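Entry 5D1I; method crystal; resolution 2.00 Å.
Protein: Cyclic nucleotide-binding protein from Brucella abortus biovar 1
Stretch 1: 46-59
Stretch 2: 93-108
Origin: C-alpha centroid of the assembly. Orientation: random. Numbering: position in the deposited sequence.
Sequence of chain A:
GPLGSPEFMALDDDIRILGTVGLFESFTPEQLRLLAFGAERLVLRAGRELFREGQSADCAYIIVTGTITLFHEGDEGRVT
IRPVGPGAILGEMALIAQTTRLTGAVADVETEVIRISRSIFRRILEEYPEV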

# COMPACT_ATOMS: atom_id res chain seq x y z
N ALA A 46 -12.09 8.27 19.24
CA ALA A 46 -11.62 7.05 19.90
C ALA A 46 -12.79 6.12 20.17
O ALA A 46 -13.84 6.55 20.66
CB ALA A 46 -10.89 7.39 21.19
N GLY A 47 -12.62 4.85 19.84
CA GLY A 47 -13.67 3.87 20.06
C GLY A 47 -14.63 3.71 18.89
O GLY A 47 -15.46 2.81 18.89
N ARG A 48 -14.51 4.57 17.88
CA ARG A 48 -15.38 4.45 16.71
C ARG A 48 -14.95 3.30 15.81
O ARG A 48 -13.77 3.13 15.50
CB ARG A 48 -15.41 5.73 15.88
CG ARG A 48 -16.20 5.54 14.59
CD ARG A 48 -16.31 6.79 13.76
NE ARG A 48 -17.18 6.60 12.61
CZ ARG A 48 -17.55 7.57 11.78
NH1 ARG A 48 -17.13 8.81 11.99
NH2 ARG A 48 -18.35 7.30 10.76
N GLU A 49 -15.92 2.51 15.38
CA GLU A 49 -15.65 1.48 14.40
C GLU A 49 -15.93 1.98 13.00
O GLU A 49 -16.95 2.62 12.75
CB GLU A 49 -16.48 0.24 14.69
CG GLU A 49 -16.07 -0.45 15.96
CD GLU A 49 -16.80 -1.75 16.15
OE1 GLU A 49 -16.62 -2.67 15.32
OE2 GLU A 49 -17.55 -1.85 17.14
N LEU A 50 -14.99 1.70 12.11
CA LEU A 50 -15.09 2.09 10.72
C LEU A 50 -16.06 1.18 9.99
O LEU A 50 -16.87 1.64 9.18
CB LEU A 50 -13.70 2.03 10.08
CG LEU A 50 -13.34 3.06 9.02
CD1 LEU A 50 -13.91 4.42 9.38
CD2 LEU A 50 -11.83 3.12 8.88
N PHE A 51 -15.98 -0.11 10.29
CA PHE A 51 -16.80 -1.11 9.62
C PHE A 51 -16.83 -2.41 10.42
O PHE A 51 -16.00 -2.62 11.30
CB PHE A 51 -16.26 -1.38 8.21
CG PHE A 51 -14.77 -1.60 8.16
CD1 PHE A 51 -14.21 -2.77 8.66
CD2 PHE A 51 -13.94 -0.64 7.61
CE1 PHE A 51 -12.85 -2.97 8.60
CE2 PHE A 51 -12.58 -0.85 7.55
CZ PHE A 51 -12.03 -2.01 8.05
N ARG A 52 -17.77 -3.29 10.08
CA ARG A 52 -17.83 -4.59 10.73
C ARG A 52 -17.16 -5.65 9.86
O ARG A 52 -17.23 -5.60 8.64
CB ARG A 52 -19.29 -4.98 11.01
CG ARG A 52 -19.46 -6.33 11.70
CD ARG A 52 -20.44 -6.25 12.86
NE ARG A 52 -20.55 -7.51 13.59
CZ ARG A 52 -21.69 -8.18 13.76
NH1 ARG A 52 -22.83 -7.71 13.26
NH2 ARG A 52 -21.69 -9.33 14.43
N GLU A 53 -16.48 -6.58 10.51
CA GLU A 53 -15.90 -7.74 9.84
C GLU A 53 -16.96 -8.48 9.02
O GLU A 53 -18.04 -8.77 9.52
CB GLU A 53 -15.28 -8.67 10.87
CG GLU A 53 -14.54 -9.87 10.31
CD GLU A 53 -13.86 -10.67 11.40
OE1 GLU A 53 -12.65 -10.96 11.27
OE2 GLU A 53 -14.52 -10.99 12.41
N GLY A 54 -16.65 -8.76 7.76
CA GLY A 54 -17.57 -9.48 6.90
C GLY A 54 -18.56 -8.59 6.17
O GLY A 54 -19.34 -9.06 5.34
N GLN A 55 -18.53 -7.30 6.49
CA GLN A 55 -19.42 -6.34 5.85
C GLN A 55 -18.99 -6.10 4.41
O GLN A 55 -17.80 -6.15 4.10
CB GLN A 55 -19.43 -5.03 6.64
CG GLN A 55 -20.33 -3.93 6.11
CD GLN A 55 -20.23 -2.67 6.95
OE1 GLN A 55 -19.70 -2.69 8.06
NE2 GLN A 55 -20.72 -1.56 6.41
N SER A 56 -19.95 -5.85 3.53
CA SER A 56 -19.63 -5.55 2.14
C SER A 56 -18.78 -4.28 2.07
O SER A 56 -19.02 -3.32 2.81
CB SER A 56 -20.91 -5.40 1.31
OG SER A 56 -20.61 -5.45 -0.08
N ALA A 57 -17.79 -4.28 1.18
CA ALA A 57 -16.82 -3.19 1.12
C ALA A 57 -16.76 -2.56 -0.26
O ALA A 57 -16.53 -3.24 -1.26
CB ALA A 57 -15.45 -3.71 1.52
N ASP A 58 -16.94 -1.24 -0.32
CA ASP A 58 -16.93 -0.52 -1.59
C ASP A 58 -15.96 0.65 -1.57
O ASP A 58 -16.01 1.52 -2.44
CB ASP A 58 -18.34 -0.03 -1.95
CG ASP A 58 -18.92 0.91 -0.90
OD1 ASP A 58 -18.20 1.31 0.04
OD2 ASP A 58 -20.11 1.27 -1.03
N CYS A 59 -15.09 0.68 -0.57
CA CYS A 59 -14.16 1.78 -0.43
C CYS A 59 -12.97 1.39 0.41
O CYS A 59 -13.03 0.44 1.18
CB CYS A 59 -14.85 3.00 0.18
SG CYS A 59 -15.34 2.76 1.91
N MSE A 93 -8.31 -3.84 -1.75
CA MSE A 93 -8.84 -4.78 -2.73
C MSE A 93 -10.29 -4.47 -3.12
O MSE A 93 -10.76 -4.88 -4.18
CB MSE A 93 -8.76 -6.21 -2.19
CG MSE A 93 -7.34 -6.75 -2.08
SE MSE A 93 -6.37 -6.64 -3.77
CE MSE A 93 -5.16 -5.18 -3.32
N ALA A 94 -10.99 -3.74 -2.26
CA ALA A 94 -12.38 -3.38 -2.55
C ALA A 94 -12.47 -2.48 -3.77
O ALA A 94 -13.50 -2.42 -4.42
CB ALA A 94 -13.01 -2.70 -1.35
N LEU A 95 -11.37 -1.80 -4.09
CA LEU A 95 -11.34 -0.86 -5.20
C LEU A 95 -11.30 -1.56 -6.55
O LEU A 95 -11.64 -0.97 -7.58
CB LEU A 95 -10.12 0.07 -5.08
CG LEU A 95 -10.06 1.00 -3.87
CD1 LEU A 95 -8.79 1.85 -3.93
CD2 LEU A 95 -11.29 1.89 -3.80
N ILE A 96 -10.90 -2.83 -6.55
CA ILE A 96 -10.70 -3.55 -7.81
C ILE A 96 -11.38 -4.91 -7.87
O ILE A 96 -11.26 -5.61 -8.88
CB ILE A 96 -9.20 -3.75 -8.10
CG1 ILE A 96 -8.56 -4.62 -7.02
CG2 ILE A 96 -8.49 -2.41 -8.21
CD1 ILE A 96 -7.11 -4.97 -7.29
N ALA A 97 -12.07 -5.29 -6.81
CA ALA A 97 -12.73 -6.60 -6.77
C ALA A 97 -13.89 -6.60 -5.79
O ALA A 97 -13.98 -5.75 -4.92
CB ALA A 97 -11.73 -7.68 -6.42
N GLN A 98 -14.79 -7.57 -5.95
CA GLN A 98 -15.90 -7.69 -5.01
C GLN A 98 -15.37 -8.32 -3.73
O GLN A 98 -14.88 -9.44 -3.73
CB GLN A 98 -17.04 -8.53 -5.61
CG GLN A 98 -18.35 -8.41 -4.85
CD GLN A 98 -19.54 -8.17 -5.75
OE1 GLN A 98 -20.44 -9.01 -5.84
NE2 GLN A 98 -19.58 -7.02 -6.41
N THR A 99 -15.44 -7.57 -2.63
CA THR A 99 -14.83 -8.02 -1.38
C THR A 99 -15.69 -7.72 -0.16
O THR A 99 -16.67 -6.99 -0.24
CB THR A 99 -13.44 -7.37 -1.13
OG1 THR A 99 -13.62 -5.98 -0.84
CG2 THR A 99 -12.51 -7.52 -2.33
N THR A 100 -15.30 -8.31 0.96
CA THR A 100 -15.89 -7.99 2.25
C THR A 100 -14.76 -7.65 3.21
O THR A 100 -13.62 -8.05 2.99
CB THR A 100 -16.72 -9.16 2.82
OG1 THR A 100 -15.90 -10.34 2.86
CG2 THR A 100 -17.94 -9.42 1.95
N ARG A 101 -15.08 -6.92 4.27
CA ARG A 101 -14.08 -6.52 5.26
C ARG A 101 -13.45 -7.74 5.92
O ARG A 101 -14.13 -8.51 6.60
CB ARG A 101 -14.71 -5.61 6.31
CG ARG A 101 -15.37 -4.37 5.71
CD ARG A 101 -14.35 -3.43 5.07
NE ARG A 101 -14.99 -2.25 4.49
CZ ARG A 101 -14.36 -1.31 3.79
NH1 ARG A 101 -13.06 -1.40 3.58
NH2 ARG A 101 -15.04 -0.28 3.31
N LEU A 102 -12.14 -7.91 5.72
CA LEU A 102 -11.43 -9.07 6.24
C LEU A 102 -11.32 -9.07 7.77
O LEU A 102 -11.22 -10.13 8.39
CB LEU A 102 -10.03 -9.14 5.64
CG LEU A 102 -9.96 -9.48 4.15
CD1 LEU A 102 -8.51 -9.48 3.67
CD2 LEU A 102 -10.62 -10.83 3.88
N THR A 103 -11.32 -7.88 8.36
CA THR A 103 -11.22 -7.76 9.81
C THR A 103 -12.19 -6.71 10.33
O THR A 103 -12.81 -5.98 9.55
CB THR A 103 -9.81 -7.35 10.27
OG1 THR A 103 -9.66 -5.94 10.08
CG2 THR A 103 -8.74 -8.08 9.47
N GLY A 104 -12.31 -6.62 11.65
CA GLY A 104 -12.94 -5.46 12.26
C GLY A 104 -11.87 -4.39 12.38
O GLY A 104 -10.69 -4.67 12.21
N ALA A 105 -12.29 -3.16 12.66
CA ALA A 105 -11.36 -2.05 12.84
C ALA A 105 -11.97 -1.00 13.74
O ALA A 105 -13.09 -0.55 13.50
CB ALA A 105 -10.98 -1.45 11.50
N VAL A 106 -11.24 -0.60 14.77
CA VAL A 106 -11.70 0.43 15.69
C VAL A 106 -10.58 1.44 15.96
O VAL A 106 -9.41 1.06 16.09
CB VAL A 106 -12.19 -0.18 17.03
CG1 VAL A 106 -11.06 -0.96 17.71
CG2 VAL A 106 -12.74 0.89 17.96
N ALA A 107 -10.93 2.72 16.00
CA ALA A 107 -9.96 3.76 16.32
C ALA A 107 -9.59 3.70 17.80
O ALA A 107 -10.47 3.79 18.66
CB ALA A 107 -10.52 5.13 15.97
N ASP A 108 -8.31 3.54 18.08
CA ASP A 108 -7.81 3.55 19.46
C ASP A 108 -7.81 4.96 20.02
O ASP A 108 -8.15 5.20 21.17
CB ASP A 108 -6.40 2.97 19.54
CG ASP A 108 -6.34 1.54 19.03
OD1 ASP A 108 -7.36 0.84 19.10
OD2 ASP A 108 -5.26 1.13 18.56
O HOH W 1 -12.71 -12.23 8.90
O HOH W 2 -19.48 -7.24 -1.67
O HOH W 3 -17.93 -1.97 4.53
O HOH W 4 -17.50 -5.36 -2.98

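Stretches 46-59 and 93-108 of the cyclic nucleotide-binding protein run antiparallel and bury 1086 Å² between them, both sides summed. At the start, Ala-46 rests its CB 3.5 Å from Asp-108 O. Gly-47 N then donates to Ala-107 O (2.7 Å), and Ala-107 N returns a bond to Arg-48 O (2.9 Å); both are nearly straight. The phi of Gly-47, 90°, suits glycine, since a CB here would jam against the preceding carbonyl oxygen. The end of the Arg-48 side chain leads away, so this residue engages the partner through its backbone. Glu-49 pairs with Val-106 without direct hydrogen bonds; their CA atoms lie 4.3 Å apart and their side chains share one face of the sheet, Glu-49 CG being 4.0 Å from Val-106 CB. Glu-49 CA also makes a CA-H...O contact with Ala-105 O (3.4 Å), the same oxygen that accepts a longer bond from Leu-50 N (3.3 Å).

The chain turns a corner at Leu-50, and Phe-51 packs its ring against the other stretch. Phe-51 CZ touches Ala-105 CB at 3.6 Å, Thr-103 O lies at the ring edge, 3.2 Å from Phe-51 CE1, and Arg-101 CD sits over one face, 3.6 Å from the ring centroid. The guanidinium of Arg-101 continues this packing, stacked flat with planes at 7°, though its CZ is off-centre, 4.5 Å from the Phe-51 ring centroid.

A type II turn runs from Arg-52 to Gln-55, closed by Gln-55 N to Arg-52 O (3.0 Å) and braced by Arg-52 N to Gln-55 OE1 (2.9 Å). Within it, water 1 donates to both Glu-53 OE1 (2.7 Å) and Leu-102 O (2.6 Å), linking two acceptors that cannot bond each other. Gly-54, with phi 87°, is again at angles that call for glycine; its N donates to Arg-101 O (2.8 Å), while Arg-101 N donates to Gln-55 O (2.8 Å), so both the backbone N and the backbone O of Arg-101 are tied to the turn.

Beyond the turn, water 3 joins Ser-56 O (2.4 Å) to Arg-101 NE (3.0 Å). Ala-57 N donates to Thr-99 O (3.3 Å), and water 4 bridges Ala-57 O (2.9 Å) and Thr-99 N (3.0 Å). Ala-57 CB lies over the guanidinium face opposite Phe-51, 3.3 Å from Arg-101 NE, and also meets Ala-94 CB at 3.9 Å. Finally, Cys-59 O, near the guanidinium plane, accepts weak bonds from Arg-101 NH1 and NH2, each 3.0 Å.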